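Local coordinates for protein thiosulfate reductase (Thermus thermophilus, PDB 2VPZ) that probably reduces polysulfide or thiosulfate, and holds a molybdenum atom, two molybdopterin guanine dinucleotides and a [4Fe-4S] cluster, at residues E118-H123 with A476-P481; W264-I269 with F296-A301; P369-Y374 with D490-V495; M668-D673 with F738-K743. One frame throughout, in Å; residues are numbered along the deposited sequence.

Contact 1: residues E118-H123 with A476-P481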
# COMPACT_ATOMS: atom_id res chain seq x y z
N GLU A 118 -33.84 56.44 16.20
CA GLU A 118 -34.98 57.34 16.01
C GLU A 118 -34.72 58.31 14.85
O GLU A 118 -35.52 58.40 13.90
CB GLU A 118 -35.29 58.09 17.32
CG GLU A 118 -35.48 57.18 18.57
CD GLU A 118 -34.18 56.45 19.02
OE1 GLU A 118 -33.11 57.09 19.07
OE2 GLU A 118 -34.27 55.24 19.35
N GLU A 119 -33.59 59.00 14.90
CA GLU A 119 -33.19 59.95 13.86
C GLU A 119 -32.95 59.31 12.48
O GLU A 119 -33.37 59.87 11.46
CB GLU A 119 -31.95 60.76 14.29
CG GLU A 119 -30.96 61.00 13.14
CD GLU A 119 -30.62 62.47 12.86
OE1 GLU A 119 -30.94 62.94 11.74
OE2 GLU A 119 -30.05 63.14 13.75
N ALA A 120 -32.30 58.15 12.44
CA ALA A 120 -32.03 57.44 11.16
C ALA A 120 -33.33 56.90 10.53
O ALA A 120 -33.53 57.01 9.31
CB ALA A 120 -31.01 56.27 11.37
N LEU A 121 -34.22 56.35 11.36
CA LEU A 121 -35.49 55.83 10.88
C LEU A 121 -36.47 56.93 10.36
O LEU A 121 -37.21 56.70 9.41
CB LEU A 121 -36.16 54.91 11.96
CG LEU A 121 -35.56 53.49 12.10
CD1 LEU A 121 -36.26 52.71 13.23
CD2 LEU A 121 -35.69 52.71 10.77
N ASP A 122 -36.41 58.13 10.96
CA ASP A 122 -37.24 59.31 10.55
C ASP A 122 -36.74 59.82 9.19
O ASP A 122 -37.52 60.11 8.27
CB ASP A 122 -37.13 60.49 11.52
CG ASP A 122 -37.97 60.33 12.80
OD1 ASP A 122 -38.74 59.36 12.89
OD2 ASP A 122 -37.84 61.20 13.69
N HIS A 123 -35.42 59.97 9.11
CA HIS A 123 -34.74 60.42 7.91
C HIS A 123 -35.10 59.53 6.70
O HIS A 123 -35.31 60.04 5.59
CB HIS A 123 -33.20 60.48 8.15
CG HIS A 123 -32.40 61.09 7.04
ND1 HIS A 123 -31.91 60.36 6.00
CD2 HIS A 123 -32.04 62.35 6.81
CE1 HIS A 123 -31.28 61.16 5.16
NE2 HIS A 123 -31.35 62.38 5.63
N ALA A 476 -23.74 54.21 0.96
CA ALA A 476 -25.10 54.56 1.38
C ALA A 476 -25.39 55.87 2.15
O ALA A 476 -24.50 56.38 2.87
CB ALA A 476 -25.69 53.36 2.22
N ASP A 477 -26.59 56.44 1.95
CA ASP A 477 -27.08 57.60 2.75
C ASP A 477 -27.75 56.70 3.86
O ASP A 477 -28.69 56.00 3.56
CB ASP A 477 -28.24 58.42 2.10
CG ASP A 477 -28.21 58.46 0.58
OD1 ASP A 477 -27.14 58.81 0.04
OD2 ASP A 477 -29.26 58.17 -0.05
N VAL A 478 -27.29 56.73 5.11
CA VAL A 478 -27.85 55.84 6.14
C VAL A 478 -27.51 54.34 5.98
O VAL A 478 -27.89 53.65 5.00
CB VAL A 478 -29.45 55.87 6.32
CG1 VAL A 478 -29.82 55.56 7.79
CG2 VAL A 478 -30.05 57.21 5.90
N ILE A 479 -26.79 53.87 7.00
CA ILE A 479 -26.31 52.50 7.21
C ILE A 479 -27.03 52.08 8.50
O ILE A 479 -26.95 52.80 9.49
CB ILE A 479 -24.74 52.46 7.47
CG1 ILE A 479 -23.96 52.87 6.22
CG2 ILE A 479 -24.32 51.04 7.94
CD1 ILE A 479 -22.54 53.43 6.49
N LEU A 480 -27.73 50.94 8.51
CA LEU A 480 -28.40 50.45 9.73
C LEU A 480 -27.75 49.11 10.15
O LEU A 480 -27.79 48.14 9.38
CB LEU A 480 -29.93 50.30 9.49
CG LEU A 480 -30.69 51.49 8.86
CD1 LEU A 480 -32.18 51.14 8.62
CD2 LEU A 480 -30.57 52.76 9.75
N PRO A 481 -27.14 49.03 11.38
CA PRO A 481 -26.52 47.76 11.82
C PRO A 481 -27.48 46.66 12.31
O PRO A 481 -28.12 46.84 13.35
CB PRO A 481 -25.51 48.20 12.87
CG PRO A 481 -26.15 49.44 13.50
CD PRO A 481 -26.96 50.10 12.37

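Contact 2: residues W264-I269 with F296-A301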
# COMPACT_ATOMS: atom_id res chain seq x y z
N TRP A 264 -28.24 11.93 -25.75
CA TRP A 264 -28.59 10.89 -24.80
C TRP A 264 -30.11 10.65 -24.93
O TRP A 264 -30.58 9.52 -24.84
CB TRP A 264 -28.23 11.25 -23.35
CG TRP A 264 -26.78 11.02 -22.95
CD1 TRP A 264 -25.85 10.25 -23.61
CD2 TRP A 264 -26.10 11.55 -21.80
NE1 TRP A 264 -24.64 10.29 -22.94
CE2 TRP A 264 -24.77 11.07 -21.83
CE3 TRP A 264 -26.50 12.39 -20.75
CZ2 TRP A 264 -23.82 11.41 -20.83
CZ3 TRP A 264 -25.57 12.73 -19.75
CH2 TRP A 264 -24.24 12.23 -19.81
N ILE A 265 -30.87 11.73 -25.14
CA ILE A 265 -32.33 11.66 -25.32
C ILE A 265 -32.54 10.77 -26.58
O ILE A 265 -33.35 9.84 -26.57
CB ILE A 265 -33.00 13.11 -25.54
CG1 ILE A 265 -33.30 13.80 -24.20
CG2 ILE A 265 -34.28 12.98 -26.39
CD1 ILE A 265 -33.48 15.35 -24.30
N HIS A 266 -31.78 11.06 -27.63
CA HIS A 266 -31.80 10.27 -28.87
C HIS A 266 -31.48 8.77 -28.62
O HIS A 266 -32.18 7.90 -29.15
CB HIS A 266 -30.79 10.81 -29.92
CG HIS A 266 -30.63 9.99 -31.16
ND1 HIS A 266 -30.91 10.48 -32.41
CD2 HIS A 266 -30.22 8.74 -31.33
CE1 HIS A 266 -30.69 9.55 -33.31
NE2 HIS A 266 -30.26 8.47 -32.68
N VAL A 267 -30.45 8.44 -27.84
CA VAL A 267 -30.11 7.03 -27.61
C VAL A 267 -31.19 6.24 -26.81
O VAL A 267 -31.47 5.10 -27.13
CB VAL A 267 -28.68 6.82 -26.94
CG1 VAL A 267 -28.43 5.31 -26.68
CG2 VAL A 267 -27.57 7.39 -27.86
N LEU A 268 -31.82 6.86 -25.81
CA LEU A 268 -32.89 6.20 -25.03
C LEU A 268 -34.21 6.05 -25.84
O LEU A 268 -34.98 5.10 -25.61
CB LEU A 268 -33.16 6.94 -23.69
CG LEU A 268 -31.99 7.31 -22.75
CD1 LEU A 268 -32.45 8.35 -21.70
CD2 LEU A 268 -31.42 6.05 -22.08
N ILE A 269 -34.49 6.97 -26.76
CA ILE A 269 -35.68 6.88 -27.60
C ILE A 269 -35.45 5.92 -28.80
O ILE A 269 -36.19 4.96 -28.98
CB ILE A 269 -36.17 8.33 -28.13
CG1 ILE A 269 -36.86 9.12 -27.02
CG2 ILE A 269 -37.12 8.17 -29.34
CD1 ILE A 269 -37.11 10.62 -27.33
N PHE A 296 -29.90 14.33 -34.00
CA PHE A 296 -28.94 14.57 -32.92
C PHE A 296 -28.38 13.23 -32.42
O PHE A 296 -28.81 12.69 -31.40
CB PHE A 296 -29.57 15.35 -31.76
CG PHE A 296 -30.25 16.64 -32.17
CD1 PHE A 296 -31.54 16.94 -31.70
CD2 PHE A 296 -29.62 17.53 -33.04
CE1 PHE A 296 -32.19 18.13 -32.08
CE2 PHE A 296 -30.26 18.73 -33.44
CZ PHE A 296 -31.55 19.02 -32.96
N THR A 297 -27.41 12.71 -33.14
CA THR A 297 -26.77 11.42 -32.85
C THR A 297 -25.43 11.50 -32.09
O THR A 297 -24.83 12.59 -32.01
CB THR A 297 -26.50 10.66 -34.21
OG1 THR A 297 -25.39 9.78 -34.08
CG2 THR A 297 -26.24 11.68 -35.35
N PRO A 298 -25.00 10.39 -31.43
CA PRO A 298 -23.72 10.44 -30.71
C PRO A 298 -22.56 10.94 -31.65
O PRO A 298 -21.56 11.45 -31.16
CB PRO A 298 -23.51 9.00 -30.27
CG PRO A 298 -24.92 8.50 -29.97
CD PRO A 298 -25.85 9.31 -30.89
N GLU A 299 -22.67 10.76 -32.98
CA GLU A 299 -21.61 11.25 -33.88
C GLU A 299 -21.77 12.78 -34.12
O GLU A 299 -20.77 13.49 -34.25
CB GLU A 299 -21.53 10.48 -35.22
CG GLU A 299 -22.30 9.13 -35.33
CD GLU A 299 -21.71 7.97 -34.51
OE1 GLU A 299 -20.50 7.66 -34.66
OE2 GLU A 299 -22.47 7.36 -33.74
N TRP A 300 -23.00 13.27 -34.17
CA TRP A 300 -23.24 14.73 -34.29
C TRP A 300 -22.74 15.44 -32.98
O TRP A 300 -22.10 16.50 -33.05
CB TRP A 300 -24.75 15.02 -34.50
CG TRP A 300 -25.17 16.48 -34.23
CD1 TRP A 300 -25.10 17.54 -35.10
CD2 TRP A 300 -25.70 17.02 -32.99
NE1 TRP A 300 -25.57 18.68 -34.49
CE2 TRP A 300 -25.95 18.40 -33.20
CE3 TRP A 300 -26.01 16.46 -31.74
CZ2 TRP A 300 -26.47 19.24 -32.19
CZ3 TRP A 300 -26.54 17.30 -30.72
CH2 TRP A 300 -26.77 18.68 -30.97
N ALA A 301 -23.00 14.83 -31.82
CA ALA A 301 -22.60 15.32 -30.48
C ALA A 301 -21.08 15.38 -30.24
O ALA A 301 -20.55 16.38 -29.79
CB ALA A 301 -23.27 14.47 -29.35

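Contact 3: residues P369-Y374 with D490-V495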
# COMPACT_ATOMS: atom_id res chain seq x y z
N PRO A 369 -44.73 22.28 4.69
CA PRO A 369 -45.47 22.05 5.95
C PRO A 369 -46.69 22.97 6.22
O PRO A 369 -46.84 24.01 5.58
CB PRO A 369 -44.40 22.19 7.03
CG PRO A 369 -43.34 23.08 6.43
CD PRO A 369 -43.39 22.83 4.92
N TYR A 370 -47.56 22.57 7.15
CA TYR A 370 -48.70 23.40 7.53
C TYR A 370 -48.40 24.24 8.81
O TYR A 370 -48.19 23.70 9.89
CB TYR A 370 -50.01 22.59 7.74
CG TYR A 370 -51.16 23.44 8.30
CD1 TYR A 370 -51.76 24.44 7.52
CD2 TYR A 370 -51.56 23.31 9.63
CE1 TYR A 370 -52.74 25.30 8.06
CE2 TYR A 370 -52.54 24.17 10.19
CZ TYR A 370 -53.13 25.16 9.40
OH TYR A 370 -54.09 26.00 9.93
N LEU A 371 -48.32 25.56 8.65
CA LEU A 371 -48.12 26.53 9.75
C LEU A 371 -48.91 27.68 9.18
O LEU A 371 -48.58 28.23 8.13
CB LEU A 371 -46.68 26.97 10.00
CG LEU A 371 -46.22 27.28 11.46
CD1 LEU A 371 -45.41 28.56 11.45
CD2 LEU A 371 -47.38 27.43 12.46
N GLU A 372 -49.94 28.05 9.89
CA GLU A 372 -50.83 29.06 9.43
C GLU A 372 -50.31 30.50 9.56
O GLU A 372 -49.71 30.85 10.58
CB GLU A 372 -52.15 28.76 10.13
CG GLU A 372 -52.98 29.87 10.56
CD GLU A 372 -54.42 29.47 10.43
OE1 GLU A 372 -55.07 29.19 11.47
OE2 GLU A 372 -54.86 29.40 9.26
N LYS A 373 -50.47 31.30 8.51
CA LYS A 373 -49.99 32.68 8.51
C LYS A 373 -50.61 33.52 9.63
O LYS A 373 -51.65 33.16 10.18
CB LYS A 373 -50.19 33.36 7.14
CG LYS A 373 -49.16 32.93 6.07
CD LYS A 373 -49.51 33.42 4.66
CE LYS A 373 -49.29 34.94 4.49
NZ LYS A 373 -47.84 35.38 4.37
N TYR A 374 -49.95 34.61 10.01
CA TYR A 374 -50.47 35.49 11.05
C TYR A 374 -51.59 36.28 10.32
O TYR A 374 -51.31 36.85 9.26
CB TYR A 374 -49.36 36.41 11.54
CG TYR A 374 -49.77 37.30 12.68
CD1 TYR A 374 -49.39 37.02 13.98
CD2 TYR A 374 -50.53 38.45 12.45
CE1 TYR A 374 -49.75 37.85 15.05
CE2 TYR A 374 -50.91 39.30 13.50
CZ TYR A 374 -50.51 39.00 14.81
OH TYR A 374 -50.84 39.83 15.87
N ASP A 490 -36.23 35.10 14.59
CA ASP A 490 -36.69 35.29 13.20
C ASP A 490 -38.02 34.52 13.03
O ASP A 490 -38.30 33.59 13.80
CB ASP A 490 -35.67 34.78 12.14
CG ASP A 490 -34.64 35.85 11.70
OD1 ASP A 490 -35.08 36.95 11.30
OD2 ASP A 490 -33.42 35.59 11.76
N ASP A 491 -38.84 34.94 12.06
CA ASP A 491 -40.11 34.26 11.74
C ASP A 491 -39.63 32.81 11.36
O ASP A 491 -38.48 32.64 10.91
CB ASP A 491 -40.79 34.98 10.53
CG ASP A 491 -42.22 34.44 10.19
OD1 ASP A 491 -42.70 33.49 10.85
OD2 ASP A 491 -42.85 34.98 9.23
N PHE A 492 -40.48 31.81 11.55
CA PHE A 492 -40.15 30.41 11.27
C PHE A 492 -39.64 30.09 9.88
O PHE A 492 -39.92 30.80 8.91
CB PHE A 492 -41.33 29.46 11.57
CG PHE A 492 -41.93 29.58 12.94
CD1 PHE A 492 -42.82 30.62 13.22
CD2 PHE A 492 -41.61 28.67 13.94
CE1 PHE A 492 -43.38 30.78 14.49
CE2 PHE A 492 -42.17 28.81 15.23
CZ PHE A 492 -43.05 29.87 15.51
N VAL A 493 -38.91 28.98 9.80
CA VAL A 493 -38.32 28.46 8.57
C VAL A 493 -39.02 27.13 8.19
O VAL A 493 -38.89 26.10 8.88
CB VAL A 493 -36.76 28.28 8.74
CG1 VAL A 493 -36.17 27.47 7.57
CG2 VAL A 493 -36.08 29.68 8.84
N LEU A 494 -39.79 27.17 7.10
CA LEU A 494 -40.53 26.00 6.61
C LEU A 494 -39.77 25.30 5.48
O LEU A 494 -39.35 25.94 4.53
CB LEU A 494 -41.96 26.40 6.13
CG LEU A 494 -42.85 27.36 6.94
CD1 LEU A 494 -44.31 27.36 6.42
CD2 LEU A 494 -42.83 26.96 8.43
N VAL A 495 -39.60 23.98 5.57
CA VAL A 495 -38.91 23.24 4.52
C VAL A 495 -39.73 22.11 3.86
O VAL A 495 -40.14 21.15 4.53
CB VAL A 495 -37.52 22.63 5.04
CG1 VAL A 495 -36.72 22.01 3.86
CG2 VAL A 495 -36.70 23.70 5.77

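Contact 4: residues M668-D673 with F738-K743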
# COMPACT_ATOMS: atom_id res chain seq x y z
N MET A 668 -1.87 39.19 -12.92
CA MET A 668 -3.10 40.03 -12.97
C MET A 668 -3.99 39.35 -14.03
O MET A 668 -3.47 38.82 -15.02
CB MET A 668 -2.86 41.47 -13.49
CG MET A 668 -1.95 42.38 -12.69
SD MET A 668 -2.60 42.78 -11.01
CE MET A 668 -4.14 43.67 -11.40
N LEU A 669 -5.30 39.36 -13.80
CA LEU A 669 -6.25 38.84 -14.80
C LEU A 669 -6.87 40.09 -15.52
O LEU A 669 -7.36 41.01 -14.87
CB LEU A 669 -7.39 38.00 -14.14
CG LEU A 669 -6.90 36.74 -13.40
CD1 LEU A 669 -8.04 36.12 -12.59
CD2 LEU A 669 -6.28 35.70 -14.37
N VAL A 670 -6.76 40.11 -16.84
CA VAL A 670 -7.31 41.23 -17.62
C VAL A 670 -8.42 40.66 -18.54
O VAL A 670 -8.21 39.66 -19.23
CB VAL A 670 -6.16 41.93 -18.47
CG1 VAL A 670 -6.64 43.32 -18.96
CG2 VAL A 670 -4.87 42.08 -17.60
N ASN A 671 -9.62 41.25 -18.52
CA ASN A 671 -10.69 40.72 -19.38
C ASN A 671 -10.72 41.36 -20.78
O ASN A 671 -9.96 42.28 -21.05
CB ASN A 671 -12.10 40.74 -18.69
CG ASN A 671 -12.68 42.15 -18.48
OD1 ASN A 671 -13.79 42.29 -17.93
ND2 ASN A 671 -11.95 43.17 -18.92
N GLN A 672 -11.58 40.84 -21.66
CA GLN A 672 -11.69 41.33 -23.03
C GLN A 672 -11.96 42.86 -23.08
O GLN A 672 -11.65 43.51 -24.09
CB GLN A 672 -12.77 40.52 -23.80
CG GLN A 672 -14.26 40.79 -23.41
CD GLN A 672 -14.70 40.17 -22.09
OE1 GLN A 672 -15.46 40.78 -21.32
NE2 GLN A 672 -14.26 38.94 -21.81
N ASP A 673 -12.48 43.43 -21.99
CA ASP A 673 -12.74 44.88 -21.91
C ASP A 673 -11.68 45.72 -21.13
O ASP A 673 -11.97 46.84 -20.73
CB ASP A 673 -14.14 45.16 -21.32
CG ASP A 673 -15.28 44.56 -22.16
OD1 ASP A 673 -15.25 44.70 -23.40
OD2 ASP A 673 -16.20 43.96 -21.58
N PHE A 738 -14.08 36.31 -21.02
CA PHE A 738 -12.77 35.79 -21.34
C PHE A 738 -11.72 36.64 -20.62
O PHE A 738 -11.89 37.86 -20.46
CB PHE A 738 -12.57 35.80 -22.88
CG PHE A 738 -13.72 35.15 -23.66
CD1 PHE A 738 -14.49 35.91 -24.55
CD2 PHE A 738 -14.03 33.79 -23.49
CE1 PHE A 738 -15.58 35.32 -25.26
CE2 PHE A 738 -15.11 33.18 -24.20
CZ PHE A 738 -15.88 33.95 -25.08
N VAL A 739 -10.66 35.99 -20.18
CA VAL A 739 -9.61 36.63 -19.42
C VAL A 739 -8.21 36.17 -19.87
O VAL A 739 -8.06 35.04 -20.36
CB VAL A 739 -9.86 36.27 -17.91
CG1 VAL A 739 -9.11 34.98 -17.55
CG2 VAL A 739 -9.52 37.43 -17.02
N ARG A 740 -7.20 37.04 -19.78
CA ARG A 740 -5.81 36.68 -20.11
C ARG A 740 -4.90 37.01 -18.91
O ARG A 740 -5.25 37.86 -18.08
CB ARG A 740 -5.33 37.38 -21.37
CG ARG A 740 -5.13 38.81 -21.15
CD ARG A 740 -4.97 39.57 -22.40
NE ARG A 740 -4.04 40.61 -22.08
CZ ARG A 740 -4.37 41.87 -21.93
NH1 ARG A 740 -5.63 42.22 -22.09
NH2 ARG A 740 -3.46 42.77 -21.56
N LEU A 741 -3.76 36.33 -18.79
CA LEU A 741 -2.86 36.50 -17.65
C LEU A 741 -1.57 37.29 -17.96
O LEU A 741 -0.87 37.01 -18.93
CB LEU A 741 -2.52 35.14 -17.00
CG LEU A 741 -3.18 33.76 -17.16
CD1 LEU A 741 -2.69 32.98 -15.93
CD2 LEU A 741 -4.73 33.72 -17.23
N GLU A 742 -1.26 38.25 -17.09
CA GLU A 742 -0.12 39.16 -17.20
C GLU A 742 0.75 39.03 -15.94
O GLU A 742 0.25 39.22 -14.83
CB GLU A 742 -0.70 40.58 -17.34
CG GLU A 742 0.25 41.76 -17.55
CD GLU A 742 -0.50 43.11 -17.66
OE1 GLU A 742 -0.65 43.81 -16.63
OE2 GLU A 742 -0.95 43.43 -18.79
N LYS A 743 2.03 38.67 -16.09
CA LYS A 743 2.96 38.51 -14.96
C LYS A 743 2.94 39.73 -14.00
O LYS A 743 3.01 40.88 -14.44
CB LYS A 743 4.39 38.25 -15.47
CG LYS A 743 5.12 37.01 -14.90
CD LYS A 743 5.11 36.89 -13.35
CE LYS A 743 6.39 36.22 -12.80
NZ LYS A 743 7.32 35.60 -13.83

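Contact 1: residues E118-H123 with A476-P481
Two side-chain torsions bring His123 and Val478 together. CG of His123 is anti to its backbone N (chi1 -173°), beside the carbonyl carbon; in Val478 the branch CG2 is anti to the carbonyl carbon. ND1 of His123 and CG2 of Val478 meet at 3.7 Å, the side chains sliding past each other in opposite directions and the methyl approaching the imidazole obliquely. The partner is a methyl carbon, so the contact is van der Waals; ND1 is buried by it and has no polar partner in the model. The other branch, CG1 of Val478, lies 3.8 Å from CB of Ala120. That same CB is 3.9 Å from CD2 of Leu480, so the alanine is touched by Val478, just before the strand, and by Leu480 within it. Leu121 adds a looser contact, its CD2 4.4 Å from CD1 of Leu480, and also touches Trp520 and Leu525 of helix 518-528. Ile479 points away from the helix, its side chain touching Leu99, and Leu480 is tied by backbone hydrogen bonding to Ala464. Alternate residues thus face helix 117-134, the arrangement of a helix layered against strand 479-481 at one side of a parallel sheet in an alpha/beta fold.

Contact 2: residues W264-I269 with F296-A301
Thr297, whose CA stands over the ring of His266, opens helix 298-305 with its carbonyl: Ala301 N donates to Thr297 O at 2.9 Å, the first turn of that helix. Thr297 is also its N-cap, for OG1 accepts from Glu299 N at 3.1 Å in a nearly straight bond (N-H...O 167°). The contact therefore sets a capped helix start against the flank of helix 257-270. CG of His266 is anti to the backbone N (chi1 174°), which sets it beside the carbonyl carbon; the ring beyond it lies under Thr297 CA. That CA sits 4.2 Å above the ring plane, over its centre. Phe296 O comes in obliquely and lies 3.1 Å from His266 CB; although it is also near ND1, the angle is poor and no hydrogen bond is made there. ND1 instead bonds to Val293 O, just upstream of the second segment, and the ring stacks with Tyr270 one turn further along its own helix. An alanine in place of His266 would remove the imidazole and would probably leave Val293 O without this donor and a gap beneath Thr297 CA. The apolar part of the contact lies one residue along on both sides: CG2 of Val267 reaches CG of Pro298 at 3.6 Å and CD at 4.0 Å, the two side chains crossing at a slant. On the side of Phe296, its CD2 rests 3.5 Å above the plane of the Trp300 ring, offset toward the rim.

Contact 3: residues P369-Y374 with D490-V495
Pro369 and Leu371, in the long loop between helices 341-354 and 423-426, lie against strand 493-495, the outermost strand of a three-stranded antiparallel sheet, and against Phe492. Both loop residues point toward the strand while Tyr370 between them points away, as in an extended chain. CG of Pro369 touches CB of Leu494 at 3.6 Å, and its CD lies 3.7 Å from Val495 O, so the pyrrolidine ring covers the end of the segment. Leu371 is placed differently: its CD1 approaches Phe492 CD1 at 3.8 Å, the two side chains at about a right angle. This is an off-centre CH-pi contact, with CD1 4.2 Å from the ring centroid and 29° from the ring normal. CG of Phe492 is anti to its carbonyl carbon and beside the backbone N (chi1 -52°), and lies 3.9 Å from Leu371 CD1. CB of Leu371 also meets CD2 of Leu494 at 4.2 Å. An alanine in place of Pro369 would remove CG and CD, and would probably open a gap over Leu494 CB and beside Val495 O. Around this apolar patch, Arg547 of helix 540-551 joins the segments, pairing with Asp491 OD1 in a salt bridge and donating to Glu372 O. The segments are thus held by van der Waals and CH-pi contacts without a hydrogen bond between them, and Arg547 adds a polar bridge, ionic on one side only.

Contact 4: residues M668-D673 with F738-K743
Val670 and Arg740 face each other as a hydrogen-bonded antiparallel pair: Val670 N reaches Arg740 O at 3.0 Å, and Arg740 N returns to Val670 O at 2.9 Å. Met668 and Glu742 form a second such pair, with Met668 N to Glu742 O at 2.9 Å and an N-H...O angle of 170°. Beyond Asn671 the strand ends, and Gln672 N reaches Phe738 O at 3.2 Å with the donor tilted 32° from the carbonyl plane, a less regular bond. Side chains alternate between the two faces. On that of Leu669, its CB meets Val739 CG2 at 3.6 Å and its CD2 meets Leu741 CD2 at 3.8 Å, the two leucines side by side and pointing the same way; Val693 and Ile695 of strand 692-696 pack against this group. On the other face, CG of Arg740 lies between the backbone N and the carbonyl carbon (chi1 70°), and the guanidinium lies with one face over Val670 CB, at 3.7 Å and toward the rim. Its NH2 makes a long ion pair with Glu742 OE2, while Glu742 OE1 is held by Lys676. Strands 676-683 and 619-624 flank the pair in a mixed sheet, consistent with the double-psi barrel of dinucleotide-binding domains. The faces thus differ: one is mainly aliphatic, with Asn671 at its end; on the other, Glu742 is likely to offset the Arg740 charge only weakly.

How the contacts relate
Contacts 1, 2 and 3 lie in the molybdopterin oxidoreductase range, whereas contact 4 follows them along the chain, in the mixed sheet of the dinucleotide-binding region. Contact 2 is nested within the loop closed by contact 1; contacts 1 and 3 interlace, and strand 479-481 is followed directly by strand 493-495. Contacts 1 and 2 have centres 59 Å apart on opposite sides of the chain's centre, and contacts 3 and 4, at 47 Å, are likewise opposed. The closest approach is between contacts 1 and 3, about 12 Å between nearest atoms. The four thus join separate regions of the fold, with the Leu480 side chain about 8 Å from an MGD and that of Val495 about 11 Å from the cluster.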